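Long-range contact in chitin binding protein (Enterococcus faecalis, PDB 4A02), which cleaves the glycosidic bonds of crystalline chitin oxidatively, as a secreted copper-dependent lytic polysaccharide monooxygenase: residues Y141-A146 against A160-I165. Residues are numbered along the deposited sequence; the frame is centred on the assembly and turned at random.
Sequences YHVIYA and AIDVNI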
ATOM      1  N   TYR A 141       2.889 -14.755   4.812  1.00  6.02           N
ATOM      2  CA  TYR A 141       1.997 -13.700   4.378  1.00  5.74           C
ATOM      3  C   TYR A 141       2.219 -12.451   5.203  1.00  5.72           C
ATOM      4  O   TYR A 141       2.126 -12.519   6.456  1.00  6.59           O
ATOM      5  CB  TYR A 141       0.562 -14.171   4.492  1.00  6.36           C
ATOM      6  CG  TYR A 141      -0.522 -13.169   4.148  1.00  5.93           C
ATOM      7  CD1 TYR A 141      -0.315 -12.114   3.268  1.00  5.92           C
ATOM      8  CD2 TYR A 141      -1.778 -13.299   4.724  1.00  6.12           C
ATOM      9  CE1 TYR A 141      -1.312 -11.204   2.979  1.00  5.86           C
ATOM     10  CE2 TYR A 141      -2.797 -12.432   4.406  1.00  6.29           C
ATOM     11  CZ  TYR A 141      -2.577 -11.378   3.547  1.00  5.76           C
ATOM     12  OH  TYR A 141      -3.619 -10.534   3.216  1.00  6.21           O
ATOM     13  N   HIS A 142       2.458 -11.319   4.549  1.00  5.43           N
ATOM     14  CA  HIS A 142       2.632 -10.026   5.156  1.00  5.54           C
ATOM     15  C   HIS A 142       1.918  -8.979   4.330  1.00  5.20           C
ATOM     16  O   HIS A 142       1.601  -9.180   3.158  1.00  5.67           O
ATOM     17  CB  HIS A 142       4.136  -9.668   5.276  1.00  5.76           C
ATOM     18  CG  HIS A 142       4.755 -10.405   6.440  1.00  5.91           C
ATOM     19  ND1 HIS A 142       4.483  -9.955   7.722  1.00  6.94           N
ATOM     20  CD2 HIS A 142       5.474 -11.551   6.505  1.00  6.47           C
ATOM     21  CE1 HIS A 142       5.080 -10.800   8.509  1.00  7.33           C
ATOM     22  NE2 HIS A 142       5.680 -11.771   7.833  1.00  6.89           N
ATOM     23  N   VAL A 143       1.666  -7.825   4.984  1.00  5.44           N
ATOM     24  CA  VAL A 143       1.139  -6.654   4.319  1.00  5.26           C
ATOM     25  C   VAL A 143       2.151  -5.543   4.455  1.00  5.35           C
ATOM     26  O   VAL A 143       2.556  -5.183   5.561  1.00  6.19           O
ATOM     27  CB  VAL A 143      -0.244  -6.249   4.869  1.00  5.91           C
ATOM     28  CG1 VAL A 143      -0.740  -4.956   4.221  1.00  6.76           C
ATOM     29  CG2 VAL A 143      -1.256  -7.364   4.659  1.00  6.66           C
ATOM     30  N   ILE A 144       2.551  -4.979   3.309  1.00  5.38           N
ATOM     31  CA  ILE A 144       3.303  -3.736   3.247  1.00  5.49           C
ATOM     32  C   ILE A 144       2.303  -2.609   3.100  1.00  5.52           C
ATOM     33  O   ILE A 144       1.368  -2.694   2.322  1.00  6.21           O
ATOM     34  CB  ILE A 144       4.309  -3.755   2.083  1.00  5.83           C
ATOM     35  CG1 ILE A 144       5.325  -4.885   2.228  1.00  6.60           C
ATOM     36  CG2 ILE A 144       4.983  -2.404   1.907  1.00  6.77           C
ATOM     37  CD1 ILE A 144       6.115  -5.150   0.983  1.00  8.33           C
ATOM     38  N   TYR A 145       2.510  -1.524   3.861  1.00  5.69           N
ATOM     39  CA  TYR A 145       1.652  -0.356   3.791  1.00  5.65           C
ATOM     40  C   TYR A 145       2.513   0.814   3.317  1.00  5.63           C
ATOM     41  O   TYR A 145       3.458   1.188   3.989  1.00  6.70           O
ATOM     42  CB  TYR A 145       1.015  -0.047   5.112  1.00  6.31           C
ATOM     43  CG  TYR A 145      -0.195   0.838   5.092  1.00  6.17           C
ATOM     44  CD1 TYR A 145      -1.267   0.549   4.270  1.00  6.66           C
ATOM     45  CD2 TYR A 145      -0.302   1.916   5.959  1.00  6.66           C
ATOM     46  CE1 TYR A 145      -2.423   1.353   4.275  1.00  6.57           C
ATOM     47  CE2 TYR A 145      -1.472   2.676   6.012  1.00  6.84           C
ATOM     48  CZ  TYR A 145      -2.523   2.389   5.175  1.00  6.13           C
ATOM     49  OH  TYR A 145      -3.657   3.135   5.278  1.00  6.75           O
ATOM     50  N   ALA A 146       2.194   1.314   2.136  1.00  5.53           N
ATOM     51  CA  ALA A 146       2.966   2.358   1.462  1.00  5.74           C
ATOM     52  C   ALA A 146       2.138   3.634   1.448  1.00  6.00           C
ATOM     53  O   ALA A 146       0.963   3.609   1.111  1.00  6.85           O
ATOM     54  CB  ALA A 146       3.278   1.910   0.055  1.00  6.58           C
ATOM     55  N   ALA A 160      -2.103  -0.589   0.651  1.00  5.35           N
ATOM     56  CA  ALA A 160      -1.820  -1.907   1.201  1.00  5.40           C
ATOM     57  C   ALA A 160      -1.416  -2.865   0.092  1.00  5.10           C
ATOM     58  O   ALA A 160      -2.053  -2.897  -0.969  1.00  5.54           O
ATOM     59  CB  ALA A 160      -3.068  -2.438   1.909  1.00  6.24           C
ATOM     60  N   ILE A 161      -0.378  -3.650   0.357  1.00  5.14           N
ATOM     61  CA  ILE A 161       0.225  -4.575  -0.620  1.00  4.84           C
ATOM     62  C   ILE A 161       0.403  -5.914   0.058  1.00  5.02           C
ATOM     63  O   ILE A 161       1.073  -6.014   1.095  1.00  5.78           O
ATOM     64  CB  ILE A 161       1.589  -4.021  -1.066  1.00  5.32           C
ATOM     65  CG1 ILE A 161       1.511  -2.603  -1.654  1.00  6.11           C
ATOM     66  CG2 ILE A 161       2.269  -4.982  -2.042  1.00  6.21           C
ATOM     67  CD1 ILE A 161       2.650  -1.752  -1.270  1.00  9.91           C
ATOM     68  N   ASP A 162      -0.215  -6.963  -0.483  1.00  4.87           N
ATOM     69  CA  ASP A 162      -0.125  -8.310   0.060  1.00  4.75           C
ATOM     70  C   ASP A 162       1.068  -9.051  -0.549  1.00  4.79           C
ATOM     71  O   ASP A 162       1.174  -9.125  -1.783  1.00  5.13           O
ATOM     72  CB  ASP A 162      -1.409  -9.072  -0.268  1.00  4.89           C
ATOM     73  CG  ASP A 162      -2.628  -8.431   0.336  1.00  5.19           C
ATOM     74  OD1 ASP A 162      -2.802  -8.587   1.586  1.00  5.80           O
ATOM     75  OD2 ASP A 162      -3.400  -7.778  -0.397  1.00  5.35           O
ATOM     76  N   VAL A 163       1.922  -9.607   0.308  1.00  5.04           N
ATOM     77  CA  VAL A 163       3.083 -10.342  -0.155  1.00  5.12           C
ATOM     78  C   VAL A 163       3.191 -11.652   0.620  1.00  5.03           C
ATOM     79  O   VAL A 163       2.668 -11.811   1.719  1.00  5.76           O
ATOM     80  CB  VAL A 163       4.380  -9.521  -0.030  1.00  5.59           C
ATOM     81  CG1 VAL A 163       4.306  -8.300  -0.915  1.00  6.42           C
ATOM     82  CG2 VAL A 163       4.690  -9.139   1.416  1.00  6.17           C
ATOM     83  N   ASN A 164       3.913 -12.595   0.010  1.00  5.70           N
ATOM     84  CA  ASN A 164       4.295 -13.855   0.635  1.00  5.92           C
ATOM     85  C   ASN A 164       5.805 -13.885   0.659  1.00  5.73           C
ATOM     86  O   ASN A 164       6.420 -13.907  -0.411  1.00  6.39           O
ATOM     87  CB  ASN A 164       3.710 -15.038  -0.125  1.00  6.71           C
ATOM     88  CG  ASN A 164       4.205 -16.334   0.487  1.00  8.12           C
ATOM     89  OD1 ASN A 164       4.039 -16.572   1.677  1.00  9.35           O
ATOM     90  ND2 ASN A 164       4.884 -17.118  -0.320  1.00 11.91           N
ATOM     91  N   ILE A 165       6.387 -13.843   1.840  1.00  6.17           N
ATOM     92  CA  ILE A 165       7.817 -13.685   1.969  1.00  6.43           C
ATOM     93  C   ILE A 165       8.437 -15.069   2.146  1.00  7.01           C
ATOM     94  O   ILE A 165       8.141 -15.800   3.083  1.00  7.84           O
ATOM     95  CB  ILE A 165       8.172 -12.718   3.102  1.00  6.88           C
ATOM     96  CG1 ILE A 165       7.408 -11.407   2.890  1.00  7.19           C
ATOM     97  CG2 ILE A 165       9.683 -12.523   3.153  1.00  7.98           C
ATOM     98  CD1 ILE A 165       7.741 -10.270   3.838  1.00  8.04           C
TER
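I144 and I161 form a hydrogen-bonded antiparallel pair, and H142 with V163 a second, each closed by two backbone bonds. H142 N to V163 O spans 2.9 Å and is nearly straight, whereas I161 N to I144 O is more bent, with 142° at the hydrogen. The face with I144, I161 and V163 is tightly packed and apolar. I161 CD1 touches both I144 CG2 at 4.0 Å and A146 CB at 3.9 Å. I144 CD1 reaches V163 CG1 at 4.1 Å, the side chains crossing at about a right angle. I165 CD1 touches H142 CD2 at 3.7 Å. H142 ND1 bonds T96 OG1 and NE2 bonds N98 OD1.

On the other face V143 CG1 meets A160 CB at 4.1 Å. Its Y141, D162 and N164 end is polar, and partly exposed at Y141 and N164. Y141 has CG anti to the backbone N (chi1 177°), and its ring runs alongside D162. Y141 OH, also bonded to Q61 NE2, donates to D162 OD1 at 2.7 Å, from above the carboxylate plane. R10 salt-bridges D162 OD2.

Strand 88-96 flanks the hairpin 142-150/155-165 beyond 142-150, and strand 69-71 beyond 155-165. L76, I78 and W80 of strand 74-82 pack on the apolar face, within the core of the family's immunoglobulin-like beta-sandwich.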